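Local coordinates for uncharacterized protein (Bifidobacterium adolescentis ATCC 15703, PDB 3CPG) that probably binds pyridoxal 5'-phosphate and takes part in keeping the cell's supply of this cofactor in balance, at residues A[50-55]-A[259-264]; A[72-77]-A[114-119]. All coordinates share one frame; numbering follows the deposited sequence.

In the fold
Both contacts are parallel strand pairs in one curled sheet, the wall of a TIM barrel, and both are largely buried. Strands 51-55 and 75-77 are neighbours, so the pairs follow one another directly: A54 N and O face M74 O and G76 N, at distances that make both probable hydrogen bonds. Contact 1 (50-55 with 259-264) joins the first and last strands and so closes the barrel; contact 2 (72-77 with 114-119) lies within the chain loop it closes. Contact 1 combines a long backbone ladder and aliphatic packing with an exposed arginine, a water and a bound acetate at its ends. Contact 2 has fewer backbone bonds and relies more on aromatic rings.

Contact 1: A[50-55]-A[259-264]; sequences VRLLAA and TIVRVG. With ACT (acetate ion), chain B.
R51 and T259 are joined twice, once directly and once through a water. The backbone N of R51 bonds T259 O at 2.8 Å, coming from above the carbonyl plane, and the water donates to that same oxygen. The water in turn accepts from R51 NE at 2.7 Å, lying in the guanidinium plane. A bend at chi3 (-67°) sets NE for this bridge, while NH2 makes a salt bridge to E241. From there the backbones run as a regular parallel ladder: V261 N to R51 O, L53 N to V261 O, V263 N to L53 O and A55 N to V263 O. With 51-55 the first barrel strand and 260-263 the last, this ladder closes the TIM barrel. L52, A54, V261 and V263 lie on its outer face, where L52 packs on helix 19-42 and the two valines on helix 250-255. Just before the strand, V50 CG1 meets V261 CG1 at 3.9 Å; L52 CD1 presses on V263 CG2 at 3.6 Å; each pair crosses at about a right angle. On the inner face L53 and R262 lie side by side, with CD2 of L53 4.1 Å from CB of R262, and the R262 guanidinium is hydrogen-bonded to T203 O and S243 OG. Past the last rung, G264 N bonds OXT of an acetate at 2.9 Å. This ion, probably from the crystallisation liquor, also bonds T247 and T265.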
loop_
_atom_site.group_PDB
_atom_site.type_symbol
_atom_site.label_atom_id
_atom_site.label_comp_id
_atom_site.label_asym_id
_atom_site.label_seq_id
_atom_site.Cartn_x
_atom_site.Cartn_y
_atom_site.Cartn_z
ATOM N N VAL A 50 -7.720 6.548 -8.824
ATOM C CA VAL A 50 -7.071 5.344 -8.313
ATOM C C VAL A 50 -5.583 5.327 -8.632
ATOM O O VAL A 50 -5.191 5.546 -9.775
ATOM C CB VAL A 50 -7.700 4.074 -8.934
ATOM C CG1 VAL A 50 -7.059 2.825 -8.341
ATOM C CG2 VAL A 50 -9.203 4.070 -8.705
ATOM N N ARG A 51 -4.758 5.070 -7.621
ATOM C CA ARG A 51 -3.319 5.002 -7.833
ATOM C C ARG A 51 -2.878 3.549 -7.844
ATOM O O ARG A 51 -3.418 2.712 -7.111
ATOM C CB ARG A 51 -2.554 5.762 -6.743
ATOM C CG ARG A 51 -2.603 7.273 -6.886
ATOM C CD ARG A 51 -1.524 7.948 -6.052
ATOM N NE ARG A 51 -1.755 7.794 -4.620
ATOM C CZ ARG A 51 -0.884 8.145 -3.680
ATOM N NH1 ARG A 51 0.288 8.671 -4.018
ATOM N NH2 ARG A 51 -1.186 7.977 -2.399
ATOM N N LEU A 52 -1.901 3.251 -8.690
ATOM C CA LEU A 52 -1.378 1.901 -8.804
ATOM C C LEU A 52 -0.137 1.706 -7.949
ATOM O O LEU A 52 0.840 2.449 -8.080
ATOM C CB LEU A 52 -1.031 1.589 -10.262
ATOM C CG LEU A 52 -0.195 0.334 -10.536
ATOM C CD1 LEU A 52 -0.945 -0.929 -10.103
ATOM C CD2 LEU A 52 0.131 0.278 -12.024
ATOM N N LEU A 53 -0.192 0.715 -7.065
ATOM C CA LEU A 53 0.946 0.368 -6.227
ATOM C C LEU A 53 1.402 -0.984 -6.735
ATOM O O LEU A 53 0.615 -1.930 -6.789
ATOM C CB LEU A 53 0.554 0.244 -4.746
ATOM C CG LEU A 53 1.613 -0.326 -3.775
ATOM C CD1 LEU A 53 1.218 0.009 -2.362
ATOM C CD2 LEU A 53 1.736 -1.832 -3.894
ATOM N N ALA A 54 2.663 -1.082 -7.132
ATOM C CA ALA A 54 3.166 -2.356 -7.607
ATOM C C ALA A 54 3.663 -3.135 -6.394
ATOM O O ALA A 54 4.464 -2.622 -5.617
ATOM C CB ALA A 54 4.304 -2.140 -8.603
ATOM N N ALA A 55 3.152 -4.350 -6.218
ATOM C CA ALA A 55 3.571 -5.209 -5.113
ATOM C C ALA A 55 4.848 -5.836 -5.649
ATOM O O ALA A 55 4.802 -6.679 -6.543
ATOM C CB ALA A 55 2.516 -6.279 -4.840
ATOM N N THR A 259 -8.718 3.670 -3.625
ATOM C CA THR A 259 -7.884 4.784 -4.070
ATOM C C THR A 259 -6.476 4.277 -4.339
ATOM O O THR A 259 -5.653 4.981 -4.920
ATOM C CB THR A 259 -7.811 5.918 -3.033
ATOM O OG1 THR A 259 -7.125 5.460 -1.860
ATOM C CG2 THR A 259 -9.213 6.388 -2.671
ATOM N N ILE A 260 -6.209 3.051 -3.901
ATOM C CA ILE A 260 -4.917 2.408 -4.114
ATOM C C ILE A 260 -5.138 0.920 -4.343
ATOM O O ILE A 260 -5.717 0.241 -3.502
ATOM C CB ILE A 260 -3.968 2.529 -2.897
ATOM C CG1 ILE A 260 -3.621 3.988 -2.622
ATOM C CG2 ILE A 260 -2.685 1.727 -3.168
ATOM C CD1 ILE A 260 -2.737 4.170 -1.398
ATOM N N VAL A 261 -4.701 0.422 -5.493
ATOM C CA VAL A 261 -4.816 -1.000 -5.772
ATOM C C VAL A 261 -3.392 -1.530 -5.699
ATOM O O VAL A 261 -2.463 -0.860 -6.144
ATOM C CB VAL A 261 -5.427 -1.285 -7.166
ATOM C CG1 VAL A 261 -6.888 -0.847 -7.182
ATOM C CG2 VAL A 261 -4.635 -0.574 -8.257
ATOM N N ARG A 262 -3.228 -2.709 -5.103
ATOM C CA ARG A 262 -1.916 -3.335 -4.942
ATOM C C ARG A 262 -1.812 -4.492 -5.927
ATOM O O ARG A 262 -2.436 -5.531 -5.743
ATOM C CB ARG A 262 -1.758 -3.845 -3.505
ATOM C CG ARG A 262 -2.022 -2.787 -2.442
ATOM C CD ARG A 262 -1.681 -3.310 -1.055
ATOM N NE ARG A 262 -2.404 -4.540 -0.740
ATOM C CZ ARG A 262 -3.683 -4.594 -0.376
ATOM N NH1 ARG A 262 -4.398 -3.482 -0.269
ATOM N NH2 ARG A 262 -4.249 -5.767 -0.127
ATOM N N VAL A 263 -1.000 -4.313 -6.965
ATOM C CA VAL A 263 -0.877 -5.321 -8.007
ATOM C C VAL A 263 0.504 -5.955 -8.145
ATOM O O VAL A 263 1.517 -5.262 -8.263
ATOM C CB VAL A 263 -1.285 -4.715 -9.371
ATOM C CG1 VAL A 263 -1.338 -5.797 -10.437
ATOM C CG2 VAL A 263 -2.639 -4.020 -9.241
ATOM N N GLY A 264 0.525 -7.283 -8.139
ATOM C CA GLY A 264 1.770 -8.013 -8.280
ATOM C C GLY A 264 1.799 -8.840 -9.553
ATOM O O GLY A 264 2.467 -8.482 -10.520
HETATM C C ACT B . -1.480 -9.941 -6.979
HETATM O O ACT B . -0.315 -10.284 -7.071
HETATM O OXT ACT B . -1.828 -8.844 -7.384
HETATM C CH3 ACT B . -2.492 -10.877 -6.364
HETATM O O HOH W 1 -4.278 7.342 -3.877
#

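Contact 2: A[72-77]-A[114-119]; sequences VRMIGE and HIPFHL
M74, present as selenomethionine, packs across P116 and reaches H118. Its CB lies 4.2 Å from P116 CD; CG, anti to the backbone N (chi1 176°), meets P116 CB at 3.9 Å, the two side chains crossing at about a right angle. SE then sits over one face of the H118 imidazole, 3.8 Å from CE1, and the terminal CE turns back onto R51 CB of the adjoining strand. H118 ND1 bonds E139, which would limit the turning of the ring beneath the selenium. Three backbone bonds hold the strands together: I75 N to P116 O, H118 N to I75 O and E77 N to H118 O. On the other face of the sheet I75 CD1 stands 3.8 Å above the F117 ring, over its centre, in a CH-pi contact, and E77 CG comes to the ring edge, 3.6 Å from CE2. An alanine in place of F117 would probably leave I75 CD1 without its aromatic partner and remove the ring edge that E77 CG packs against, opening a gap there. The E77 carboxylate hydrogen-bonds T56 and salt-bridges K86 near K57, the predicted cofactor lysine, in the parallel-strand wall of an alanine racemase-type TIM barrel.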
loop_
_atom_site.group_PDB
_atom_site.type_symbol
_atom_site.label_atom_id
_atom_site.label_comp_id
_atom_site.label_asym_id
_atom_site.label_seq_id
_atom_site.Cartn_x
_atom_site.Cartn_y
_atom_site.Cartn_z
ATOM N N VAL A 72 4.730 3.037 -13.254
ATOM C CA VAL A 72 4.440 2.847 -11.833
ATOM C C VAL A 72 5.045 3.978 -11.008
ATOM O O VAL A 72 6.204 4.339 -11.200
ATOM C CB VAL A 72 4.991 1.500 -11.329
ATOM C CG1 VAL A 72 4.898 1.440 -9.813
ATOM C CG2 VAL A 72 4.197 0.358 -11.953
ATOM N N ARG A 73 4.259 4.533 -10.089
ATOM C CA ARG A 73 4.727 5.633 -9.256
ATOM C C ARG A 73 4.546 5.367 -7.764
ATOM O O ARG A 73 4.512 6.291 -6.960
ATOM C CB ARG A 73 4.004 6.921 -9.650
ATOM C CG ARG A 73 4.324 7.380 -11.064
ATOM C CD ARG A 73 5.760 7.894 -11.164
ATOM N NE ARG A 73 6.109 8.322 -12.519
ATOM C CZ ARG A 73 6.558 7.507 -13.468
ATOM N NH1 ARG A 73 6.721 6.215 -13.214
ATOM N NH2 ARG A 73 6.849 7.982 -14.672
HETATM N N MSE A 74 4.419 4.095 -7.408
HETATM C CA MSE A 74 4.283 3.703 -6.016
HETATM C C MSE A 74 4.591 2.218 -5.894
HETATM O O MSE A 74 4.152 1.422 -6.718
HETATM C CB MSE A 74 2.867 3.992 -5.517
HETATM C CG MSE A 74 2.628 3.518 -4.080
HETATM SE SE MSE A 74 1.087 4.305 -3.156
HETATM C CE MSE A 74 -0.002 4.551 -4.645
ATOM N N ILE A 75 5.370 1.838 -4.885
ATOM C CA ILE A 75 5.684 0.428 -4.702
ATOM C C ILE A 75 5.463 0.015 -3.259
ATOM O O ILE A 75 5.489 0.845 -2.349
ATOM C CB ILE A 75 7.152 0.083 -5.080
ATOM C CG1 ILE A 75 8.120 0.759 -4.107
ATOM C CG2 ILE A 75 7.434 0.496 -6.526
ATOM C CD1 ILE A 75 9.579 0.406 -4.348
ATOM N N GLY A 76 5.255 -1.279 -3.062
ATOM C CA GLY A 76 5.043 -1.806 -1.731
ATOM C C GLY A 76 5.677 -3.175 -1.610
ATOM O O GLY A 76 5.447 -4.049 -2.445
ATOM N N GLU A 77 6.496 -3.348 -0.579
ATOM C CA GLU A 77 7.163 -4.618 -0.323
ATOM C C GLU A 77 6.425 -5.325 0.803
ATOM O O GLU A 77 5.824 -4.675 1.659
ATOM C CB GLU A 77 8.615 -4.391 0.108
ATOM C CG GLU A 77 9.582 -3.995 -1.004
ATOM C CD GLU A 77 9.897 -5.132 -1.973
ATOM O OE1 GLU A 77 9.776 -6.313 -1.584
ATOM O OE2 GLU A 77 10.287 -4.844 -3.124
ATOM N N HIS A 114 7.612 12.409 -6.240
ATOM C CA HIS A 114 7.884 11.459 -5.174
ATOM C C HIS A 114 7.169 10.132 -5.406
ATOM O O HIS A 114 5.989 10.103 -5.768
ATOM C CB HIS A 114 7.457 12.054 -3.824
ATOM C CG HIS A 114 7.683 11.139 -2.661
ATOM N ND1 HIS A 114 6.651 10.505 -2.000
ATOM C CD2 HIS A 114 8.822 10.742 -2.046
ATOM C CE1 HIS A 114 7.146 9.759 -1.029
ATOM N NE2 HIS A 114 8.461 9.885 -1.034
ATOM N N ILE A 115 7.902 9.037 -5.216
ATOM C CA ILE A 115 7.350 7.693 -5.368
ATOM C C ILE A 115 7.240 7.071 -3.975
ATOM O O ILE A 115 8.247 6.783 -3.327
ATOM C CB ILE A 115 8.255 6.795 -6.250
ATOM C CG1 ILE A 115 8.231 7.293 -7.694
ATOM C CG2 ILE A 115 7.777 5.348 -6.200
ATOM C CD1 ILE A 115 9.085 6.477 -8.646
ATOM N N PRO A 116 6.010 6.884 -3.479
ATOM C CA PRO A 116 5.860 6.288 -2.147
ATOM C C PRO A 116 6.418 4.870 -2.097
ATOM O O PRO A 116 6.306 4.114 -3.060
ATOM C CB PRO A 116 4.352 6.325 -1.921
ATOM C CG PRO A 116 3.945 7.559 -2.671
ATOM C CD PRO A 116 4.726 7.416 -3.962
ATOM N N PHE A 117 7.031 4.521 -0.969
ATOM C CA PHE A 117 7.597 3.188 -0.778
ATOM C C PHE A 117 6.888 2.674 0.475
ATOM O O PHE A 117 7.199 3.097 1.582
ATOM C CB PHE A 117 9.115 3.294 -0.551
ATOM C CG PHE A 117 9.858 1.976 -0.610
ATOM C CD1 PHE A 117 11.237 1.962 -0.806
ATOM C CD2 PHE A 117 9.198 0.761 -0.439
ATOM C CE1 PHE A 117 11.952 0.758 -0.829
ATOM C CE2 PHE A 117 9.901 -0.445 -0.461
ATOM C CZ PHE A 117 11.280 -0.446 -0.656
ATOM N N HIS A 118 5.909 1.797 0.282
ATOM C CA HIS A 118 5.142 1.250 1.396
ATOM C C HIS A 118 5.521 -0.163 1.789
ATOM O O HIS A 118 6.127 -0.899 1.014
ATOM C CB HIS A 118 3.644 1.220 1.061
ATOM C CG HIS A 118 3.032 2.567 0.842
ATOM N ND1 HIS A 118 1.669 2.766 0.839
ATOM C CD2 HIS A 118 3.592 3.774 0.587
ATOM C CE1 HIS A 118 1.413 4.040 0.592
ATOM N NE2 HIS A 118 2.562 4.671 0.435
ATOM N N LEU A 119 5.163 -0.522 3.017
ATOM C CA LEU A 119 5.353 -1.880 3.501
ATOM C C LEU A 119 3.903 -2.336 3.509
ATOM O O LEU A 119 3.058 -1.698 4.141
ATOM C CB LEU A 119 5.906 -1.930 4.927
ATOM C CG LEU A 119 6.039 -3.390 5.394
ATOM C CD1 LEU A 119 7.178 -4.057 4.632
ATOM C CD2 LEU A 119 6.297 -3.462 6.884
#